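Local coordinates for protein putative alpha-L-fucosidase (Bacteroides thetaiotaomicron, PDB 4H41) that is a putative alpha-L-fucosidase, probably a TIM-barrel glycoside hydrolase that acts on host glycans, at residues 62-66 against 330-334; 73-79 against 116-122; 157-162 against 191-196. The contacts are given in a common frame with arbitrary orientation. Numbering follows the deposited sequence.

Interaction 1. Residues 62-66 against 330-334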
# COMPACT_ATOMS: atom_id res chain seq x y z
N HIS B 62 22.02 -5.68 -10.11
CA HIS B 62 21.48 -4.31 -10.18
C HIS B 62 22.25 -3.41 -9.21
O HIS B 62 22.53 -2.26 -9.51
CB HIS B 62 19.94 -4.24 -9.89
CG HIS B 62 19.05 -4.93 -10.88
ND1 HIS B 62 19.18 -4.72 -12.25
CD2 HIS B 62 17.98 -5.73 -10.67
CE1 HIS B 62 18.23 -5.45 -12.83
NE2 HIS B 62 17.49 -6.09 -11.92
N MSE B 63 22.64 -3.97 -8.05
CA MSE B 63 23.43 -3.23 -7.06
C MSE B 63 24.81 -2.93 -7.58
O MSE B 63 25.29 -1.80 -7.48
CB MSE B 63 23.56 -4.04 -5.76
CG MSE B 63 22.28 -4.21 -4.98
SE MSE B 63 22.66 -5.49 -3.55
CE MSE B 63 20.84 -5.97 -3.10
N LYS B 64 25.45 -3.94 -8.17
CA LYS B 64 26.81 -3.78 -8.68
C LYS B 64 26.90 -2.71 -9.75
O LYS B 64 27.86 -1.93 -9.78
CB LYS B 64 27.32 -5.11 -9.24
CG LYS B 64 28.81 -5.14 -9.61
CD LYS B 64 29.67 -5.13 -8.39
CE LYS B 64 31.14 -5.25 -8.68
NZ LYS B 64 31.86 -5.21 -7.39
N ARG B 65 25.88 -2.64 -10.62
CA ARG B 65 25.84 -1.63 -11.68
C ARG B 65 25.98 -0.21 -11.14
O ARG B 65 26.57 0.62 -11.81
CB ARG B 65 24.56 -1.78 -12.46
CG ARG B 65 24.45 -0.85 -13.63
CD ARG B 65 23.18 -1.10 -14.37
NE ARG B 65 23.09 -0.23 -15.54
CZ ARG B 65 22.04 -0.16 -16.35
NH1 ARG B 65 20.96 -0.91 -16.11
NH2 ARG B 65 22.06 0.64 -17.40
N ILE B 66 25.40 0.10 -9.97
CA ILE B 66 25.48 1.45 -9.43
C ILE B 66 26.61 1.65 -8.41
O ILE B 66 26.71 2.73 -7.85
CB ILE B 66 24.12 1.95 -8.86
CG1 ILE B 66 23.63 1.11 -7.67
CG2 ILE B 66 23.09 2.01 -9.95
CD1 ILE B 66 22.55 1.83 -6.83
N TYR B 330 15.56 4.23 -9.58
CA TYR B 330 16.88 3.74 -10.03
C TYR B 330 17.32 4.49 -11.28
O TYR B 330 18.46 4.91 -11.36
CB TYR B 330 16.78 2.24 -10.31
CG TYR B 330 18.08 1.53 -10.64
CD1 TYR B 330 18.86 0.98 -9.64
CD2 TYR B 330 18.40 1.23 -11.96
CE1 TYR B 330 19.97 0.20 -9.94
CE2 TYR B 330 19.52 0.46 -12.27
CZ TYR B 330 20.28 -0.09 -11.25
OH TYR B 330 21.36 -0.88 -11.56
N ASP B 331 16.40 4.70 -12.23
CA ASP B 331 16.69 5.45 -13.46
C ASP B 331 17.00 6.92 -13.16
O ASP B 331 17.96 7.44 -13.70
CB ASP B 331 15.53 5.35 -14.43
CG ASP B 331 15.27 3.97 -14.99
OD1 ASP B 331 16.17 3.09 -14.85
OD2 ASP B 331 14.16 3.74 -15.52
N ARG B 332 16.23 7.58 -12.29
CA ARG B 332 16.50 9.00 -11.93
C ARG B 332 17.85 9.13 -11.24
O ARG B 332 18.58 10.10 -11.48
CB ARG B 332 15.40 9.56 -11.03
CG ARG B 332 13.98 9.54 -11.56
CD ARG B 332 13.68 10.44 -12.76
NE ARG B 332 14.25 9.97 -14.02
CZ ARG B 332 13.85 8.91 -14.73
NH1 ARG B 332 12.80 8.19 -14.33
NH2 ARG B 332 14.47 8.57 -15.83
N TYR B 333 18.18 8.15 -10.38
CA TYR B 333 19.45 8.09 -9.65
C TYR B 333 20.62 7.95 -10.61
O TYR B 333 21.60 8.70 -10.54
CB TYR B 333 19.39 6.92 -8.66
CG TYR B 333 20.61 6.75 -7.82
CD1 TYR B 333 21.68 5.99 -8.26
CD2 TYR B 333 20.72 7.35 -6.57
CE1 TYR B 333 22.83 5.83 -7.49
CE2 TYR B 333 21.84 7.16 -5.76
CZ TYR B 333 22.90 6.42 -6.24
OH TYR B 333 24.04 6.29 -5.49
N ARG B 334 20.51 7.03 -11.57
CA ARG B 334 21.56 6.86 -12.56
C ARG B 334 21.76 8.07 -13.42
O ARG B 334 22.89 8.37 -13.84
CB ARG B 334 21.26 5.65 -13.48
CG ARG B 334 21.46 4.31 -12.78
CD ARG B 334 21.81 3.23 -13.76
NE ARG B 334 20.77 3.08 -14.76
CZ ARG B 334 20.87 3.41 -16.05
NH1 ARG B 334 21.99 3.94 -16.53
NH2 ARG B 334 19.85 3.20 -16.87
O HOH W 1 20.24 -2.70 -13.90
O HOH W 2 25.82 4.57 -6.13
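Tyr330 makes the first link from helix 324-337 to the end of helix 53-65. Its CA-to-CB bond points toward residues 62-66, and its hydroxyl OH donates a hydrogen bond to the backbone oxygen O of His62 at 2.7 Å. The same hydroxyl accepts a hydrogen bond from water 1, which also binds ND1 of His62 and NH1 of Arg65. Along the ring, CE1 of Tyr330 packs on CG2 of Ile66 at 3.6 Å. Tyr333 comes one helical turn later. Its CE1 lies 4.1 Å from CD1 of Ile66, and its OH reaches O of Ile66 through water 2. OH of Tyr333 also accepts a hydrogen bond from the backbone N of Ile34 at the start of the first barrel strand, so it ties this helix to the barrel as well. Arg334 ends the segment. Its CG touches CG2 of Ile66 at 4.0 Å. Its guanidinium stacks flat on that of Arg65, with centres 3.8 Å apart and planes at 23°. Two like charges thus sit close together. Arg65 has a counter-charge in the C-terminal carboxylate of Lys340, a salt bridge, and NH1 of Arg334 is hydrogen-bonded to O of Ile339. Helix 53-65 follows the first barrel strand and helix 324-337 follows the eighth. Their meeting closes the outer helical ring of a TIM barrel.

Interaction 2. Residues 73-79 against 116-122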
# COMPACT_ATOMS: atom_id res chain seq x y z
N MSE B 73 23.10 -7.49 6.20
CA MSE B 73 21.88 -8.24 6.56
C MSE B 73 21.41 -7.67 7.85
O MSE B 73 22.14 -7.71 8.83
CB MSE B 73 22.18 -9.73 6.66
CG MSE B 73 20.89 -10.55 6.64
SE MSE B 73 21.30 -12.42 6.96
CE MSE B 73 21.96 -12.21 8.66
N ILE B 74 20.27 -7.02 7.86
CA ILE B 74 19.90 -6.13 8.96
C ILE B 74 19.76 -6.80 10.34
O ILE B 74 20.22 -6.21 11.31
CB ILE B 74 18.65 -5.27 8.58
CG1 ILE B 74 18.54 -4.04 9.48
CG2 ILE B 74 17.39 -6.09 8.57
CD1 ILE B 74 17.57 -2.95 8.96
N ARG B 75 19.20 -8.01 10.44
CA ARG B 75 19.13 -8.71 11.72
C ARG B 75 19.01 -10.19 11.48
O ARG B 75 18.09 -10.68 10.79
CB ARG B 75 18.03 -8.18 12.64
CG ARG B 75 16.62 -8.24 12.10
CD ARG B 75 15.68 -7.39 12.93
NE ARG B 75 15.97 -5.96 12.86
CZ ARG B 75 15.52 -5.10 11.94
NH1 ARG B 75 14.75 -5.52 10.94
NH2 ARG B 75 15.87 -3.82 11.99
N SER B 76 19.99 -10.94 12.00
CA SER B 76 20.10 -12.36 11.77
C SER B 76 18.92 -13.16 12.31
O SER B 76 18.68 -14.29 11.88
CB SER B 76 21.41 -12.89 12.34
OG SER B 76 21.57 -12.58 13.71
N GLY B 77 18.17 -12.55 13.21
CA GLY B 77 16.87 -13.03 13.60
C GLY B 77 16.06 -11.94 14.24
O GLY B 77 16.58 -10.89 14.64
N TYR B 78 14.77 -12.16 14.30
CA TYR B 78 13.85 -11.25 14.96
C TYR B 78 12.83 -12.10 15.70
O TYR B 78 12.03 -12.79 15.06
CB TYR B 78 13.22 -10.29 13.97
CG TYR B 78 12.20 -9.39 14.63
CD1 TYR B 78 12.53 -8.66 15.77
CD2 TYR B 78 10.90 -9.33 14.17
CE1 TYR B 78 11.58 -7.87 16.42
CE2 TYR B 78 9.94 -8.54 14.81
CZ TYR B 78 10.29 -7.82 15.94
OH TYR B 78 9.36 -7.09 16.63
N ARG B 79 12.89 -12.08 17.04
CA ARG B 79 12.01 -12.90 17.88
C ARG B 79 12.17 -14.38 17.43
O ARG B 79 13.30 -14.86 17.46
CB ARG B 79 10.57 -12.40 17.86
CG ARG B 79 10.42 -10.99 18.43
CD ARG B 79 8.98 -10.53 18.48
NE ARG B 79 8.84 -9.12 18.81
CZ ARG B 79 8.74 -8.59 20.03
NH1 ARG B 79 8.78 -9.37 21.10
NH2 ARG B 79 8.63 -7.28 20.19
N PHE B 116 30.20 -8.29 3.06
CA PHE B 116 28.98 -8.63 3.75
C PHE B 116 29.14 -8.27 5.24
O PHE B 116 30.13 -8.68 5.85
CB PHE B 116 28.65 -10.13 3.58
CG PHE B 116 27.49 -10.62 4.42
CD1 PHE B 116 27.72 -11.18 5.67
CD2 PHE B 116 26.20 -10.56 3.95
CE1 PHE B 116 26.66 -11.71 6.41
CE2 PHE B 116 25.14 -11.03 4.73
CZ PHE B 116 25.38 -11.65 5.92
N TYR B 117 28.15 -7.56 5.80
CA TYR B 117 28.07 -7.24 7.22
C TYR B 117 26.93 -8.07 7.83
O TYR B 117 25.82 -8.05 7.33
CB TYR B 117 27.81 -5.77 7.49
CG TYR B 117 29.02 -4.88 7.40
CD1 TYR B 117 29.72 -4.74 6.21
CD2 TYR B 117 29.42 -4.10 8.48
CE1 TYR B 117 30.82 -3.88 6.10
CE2 TYR B 117 30.51 -3.24 8.39
CZ TYR B 117 31.18 -3.11 7.19
OH TYR B 117 32.23 -2.25 7.08
N PHE B 118 27.20 -8.71 8.96
CA PHE B 118 26.27 -9.56 9.68
C PHE B 118 25.52 -8.76 10.75
O PHE B 118 26.14 -8.26 11.67
CB PHE B 118 27.05 -10.72 10.34
CG PHE B 118 26.15 -11.69 11.06
CD1 PHE B 118 25.56 -12.74 10.37
CD2 PHE B 118 25.85 -11.53 12.41
CE1 PHE B 118 24.73 -13.64 11.03
CE2 PHE B 118 25.04 -12.45 13.08
CZ PHE B 118 24.50 -13.50 12.39
N GLY B 119 24.21 -8.66 10.62
CA GLY B 119 23.39 -7.98 11.62
C GLY B 119 23.13 -8.86 12.82
O GLY B 119 22.73 -10.03 12.68
N LEU B 120 23.26 -8.30 14.02
CA LEU B 120 23.04 -9.07 15.23
C LEU B 120 21.57 -9.42 15.42
O LEU B 120 20.67 -8.83 14.82
CB LEU B 120 23.59 -8.31 16.46
CG LEU B 120 25.11 -8.06 16.46
CD1 LEU B 120 25.56 -7.51 17.79
CD2 LEU B 120 25.88 -9.37 16.13
N TYR B 121 21.35 -10.41 16.27
CA TYR B 121 20.04 -10.93 16.56
C TYR B 121 19.22 -9.92 17.38
O TYR B 121 19.75 -9.30 18.30
CB TYR B 121 20.17 -12.27 17.31
CG TYR B 121 18.86 -12.85 17.78
CD1 TYR B 121 17.91 -13.32 16.88
CD2 TYR B 121 18.55 -12.89 19.14
CE1 TYR B 121 16.69 -13.83 17.32
CE2 TYR B 121 17.33 -13.38 19.58
CZ TYR B 121 16.39 -13.83 18.67
OH TYR B 121 15.19 -14.26 19.18
N ASP B 122 17.94 -9.81 17.08
CA ASP B 122 16.99 -8.95 17.78
C ASP B 122 15.94 -9.84 18.45
O ASP B 122 15.07 -10.41 17.78
CB ASP B 122 16.35 -7.97 16.78
CG ASP B 122 15.40 -6.95 17.38
OD1 ASP B 122 15.03 -7.10 18.57
OD2 ASP B 122 14.94 -6.06 16.65
O HOH W 3 16.85 -4.55 15.18
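Met73, a selenomethionine, holds chi1 and chi2 in t and turns at chi3 (p). Its CB lies 3.8 Å from CE2 of Phe116, and its CE lies 3.9 Å from CE1 of Phe118. Both phenylalanines have chi1 in t. Helix 101-111 packs against Met73 and Phe116. The backbone N of Met73 donates to O of Tyr117 at 3.0 Å. Ser76 takes the p rotamer, which brings OG within 3.0 Å of O of Gly119. That oxygen also accepts from N of Ser76 at 3.0 Å. Gly119 leaves room here, since a CB would clash with O of Met73 and O of Ile74. These segments join the second and third strands of the TIM barrel and continue into the loops after them. There the side chains turn polar. Tyr121, t at chi1, sets its ring edge against Gly77, with CD1 of Tyr121 3.5 Å from CA of Gly77, and its OH donates to O of Arg79 at 2.6 Å. A side chain on Gly77 would clash with CD1 of Tyr121. The backbones meet again where N of Asp122 donates to O of Gly77 at 3.0 Å and N of Arg79 donates to O of Asp122 at 2.8 Å. Arg75 bends at chi1 and chi3 (both p). Its NE forms a long salt bridge with OD2 of Asp122 at 3.9 Å, out of the guanidinium plane, and water 3 bridges the same two atoms. Arg75 also bonds O of Ile42, while OD2 of Asp122 accepts from Trp127. Arg79 extends its side chain so that NE donates to OH of Tyr78 at 3.0 Å.

Interaction 3. Residues 157-162 against 191-196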
# COMPACT_ATOMS: atom_id res chain seq x y z
N PHE B 157 32.74 -12.35 4.44
CA PHE B 157 32.31 -11.92 5.78
C PHE B 157 33.24 -10.79 6.23
O PHE B 157 34.38 -11.04 6.63
CB PHE B 157 32.33 -13.10 6.76
CG PHE B 157 31.55 -12.86 8.04
CD1 PHE B 157 32.00 -11.94 8.98
CD2 PHE B 157 30.42 -13.60 8.34
CE1 PHE B 157 31.29 -11.72 10.16
CE2 PHE B 157 29.74 -13.41 9.54
CZ PHE B 157 30.17 -12.48 10.45
N GLY B 158 32.77 -9.55 6.15
CA GLY B 158 33.61 -8.39 6.38
C GLY B 158 33.30 -7.43 7.48
O GLY B 158 33.99 -6.43 7.61
N GLY B 159 32.26 -7.70 8.23
CA GLY B 159 31.85 -6.77 9.27
C GLY B 159 30.62 -7.18 10.02
O GLY B 159 29.98 -8.18 9.69
N TRP B 160 30.30 -6.38 11.03
CA TRP B 160 29.18 -6.60 11.93
C TRP B 160 28.31 -5.38 12.01
O TRP B 160 28.81 -4.26 12.11
CB TRP B 160 29.70 -6.91 13.33
CG TRP B 160 30.69 -8.04 13.39
CD1 TRP B 160 32.03 -7.96 13.25
CD2 TRP B 160 30.38 -9.43 13.62
NE1 TRP B 160 32.61 -9.20 13.49
CE2 TRP B 160 31.61 -10.12 13.68
CE3 TRP B 160 29.19 -10.15 13.80
CZ2 TRP B 160 31.69 -11.50 13.91
CZ3 TRP B 160 29.27 -11.52 14.08
CH2 TRP B 160 30.51 -12.18 14.13
N TYR B 161 27.00 -5.57 12.01
CA TYR B 161 26.05 -4.50 12.18
C TYR B 161 25.38 -4.72 13.53
O TYR B 161 24.75 -5.76 13.76
CB TYR B 161 25.04 -4.45 11.02
CG TYR B 161 23.87 -3.55 11.33
CD1 TYR B 161 24.06 -2.20 11.62
CD2 TYR B 161 22.58 -4.06 11.44
CE1 TYR B 161 22.99 -1.37 11.96
CE2 TYR B 161 21.50 -3.24 11.73
CZ TYR B 161 21.72 -1.90 12.03
OH TYR B 161 20.71 -1.07 12.42
N ILE B 162 25.55 -3.77 14.44
CA ILE B 162 24.96 -3.84 15.80
C ILE B 162 23.55 -3.28 15.65
O ILE B 162 23.37 -2.07 15.52
CB ILE B 162 25.87 -3.11 16.81
CG1 ILE B 162 27.27 -3.76 16.84
CG2 ILE B 162 25.23 -3.12 18.21
CD1 ILE B 162 28.32 -2.90 17.41
N LEU B 191 37.27 -7.04 12.80
CA LEU B 191 36.47 -6.56 11.67
C LEU B 191 35.67 -5.32 12.06
O LEU B 191 35.34 -5.10 13.24
CB LEU B 191 35.51 -7.65 11.19
CG LEU B 191 36.13 -8.85 10.52
CD1 LEU B 191 35.04 -9.83 10.12
CD2 LEU B 191 36.92 -8.45 9.28
N PRO B 192 35.32 -4.50 11.09
CA PRO B 192 34.55 -3.29 11.40
C PRO B 192 33.18 -3.55 11.96
O PRO B 192 32.55 -4.56 11.64
CB PRO B 192 34.44 -2.55 10.06
CG PRO B 192 34.90 -3.49 9.03
CD PRO B 192 35.70 -4.56 9.66
N THR B 193 32.70 -2.63 12.78
CA THR B 193 31.36 -2.65 13.37
C THR B 193 30.68 -1.29 13.14
O THR B 193 31.34 -0.26 13.03
CB THR B 193 31.48 -2.91 14.87
OG1 THR B 193 32.29 -1.86 15.38
CG2 THR B 193 32.11 -4.27 15.21
N PHE B 194 29.38 -1.28 13.10
CA PHE B 194 28.64 -0.01 13.01
C PHE B 194 27.26 -0.16 13.58
O PHE B 194 26.76 -1.28 13.76
CB PHE B 194 28.61 0.56 11.57
CG PHE B 194 27.56 0.00 10.64
CD1 PHE B 194 27.74 -1.23 10.02
CD2 PHE B 194 26.45 0.77 10.28
CE1 PHE B 194 26.79 -1.72 9.11
CE2 PHE B 194 25.49 0.26 9.42
CZ PHE B 194 25.69 -0.95 8.79
N ILE B 195 26.67 1.00 13.91
CA ILE B 195 25.30 1.14 14.38
C ILE B 195 24.53 2.05 13.39
O ILE B 195 25.15 2.85 12.69
CB ILE B 195 25.22 1.68 15.84
CG1 ILE B 195 25.91 3.05 16.01
CG2 ILE B 195 25.73 0.65 16.83
CD1 ILE B 195 25.55 3.74 17.29
N SER B 196 23.22 1.94 13.36
CA SER B 196 22.36 2.79 12.53
C SER B 196 21.17 3.29 13.37
O SER B 196 20.03 2.82 13.25
CB SER B 196 21.90 2.09 11.25
OG SER B 196 21.24 3.04 10.42
O HOH W 4 21.75 0.00 14.83
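The rings of Tyr161 and Phe194 form the apolar centre on one face of the sheet. CD1 of Tyr161 lies 3.5 Å from CZ of Phe194, over the face of the Phe194 ring. The pair is oblique, with centroids 4.9 Å apart and planes at 42°. The other face carries Trp160, Ile162, Thr193 and Ile195. There CB of Ile162 meets CG2 of Ile195 at 3.8 Å, and CB of Trp160 meets CG2 of Thr193 at 4.0 Å. Helix 173-187, the crossover of this beta-alpha-beta unit, packs on Trp160, Ile162 and Thr193. Toward the start of the strands, CD1 of Leu191 reaches the ring edge of Phe157, 3.9 Å from its CD1. CB of Leu191 also lies 4.1 Å from CD1 of Trp160. Phe157 and Gly158 belong to a pocket holding a glycol ether, probably from the crystallisation liquor.

Between the two faces run the parallel backbones. N of Trp160 donates to O of Pro192 at 3.0 Å. N of Phe194 donates to O of Trp160 at 3.2 Å. N of Ile162 donates to O of Phe194 at 2.9 Å. At the far end, water 4 joins OH of Tyr161, O of Ile162 and N of Ser196. OH of Tyr161 also bonds an unidentified ligand, and OG of Ser196 bonds O of Ala241. The main chain thus sets the register of the fourth and fifth barrel strands. Mostly apolar side chains pack on both faces, and polar groups gather at the C-terminal end, where TIM-barrel enzymes carry their active sites.

How the interactions relate
Interactions 2 and 3 are neighbours in the barrel wall, with centres 10 Å apart. Strands 115-119 and 157-162 lie side by side. O of Phe116 and N of Gly158 are 2.8 Å apart, as are O of Phe118 and N of Tyr161; both are probable hydrogen bonds. O of Ile74 also packs on CD2 of Tyr161 at 3.2 Å. Ile74 and Tyr161 each lie near an unidentified bound molecule, which may mark a pocket. Interaction 1 stands apart in the helical layer, its centre 25 Å from that of interaction 2 and 24 Å from that of interaction 3. Along the chain it encloses both of them.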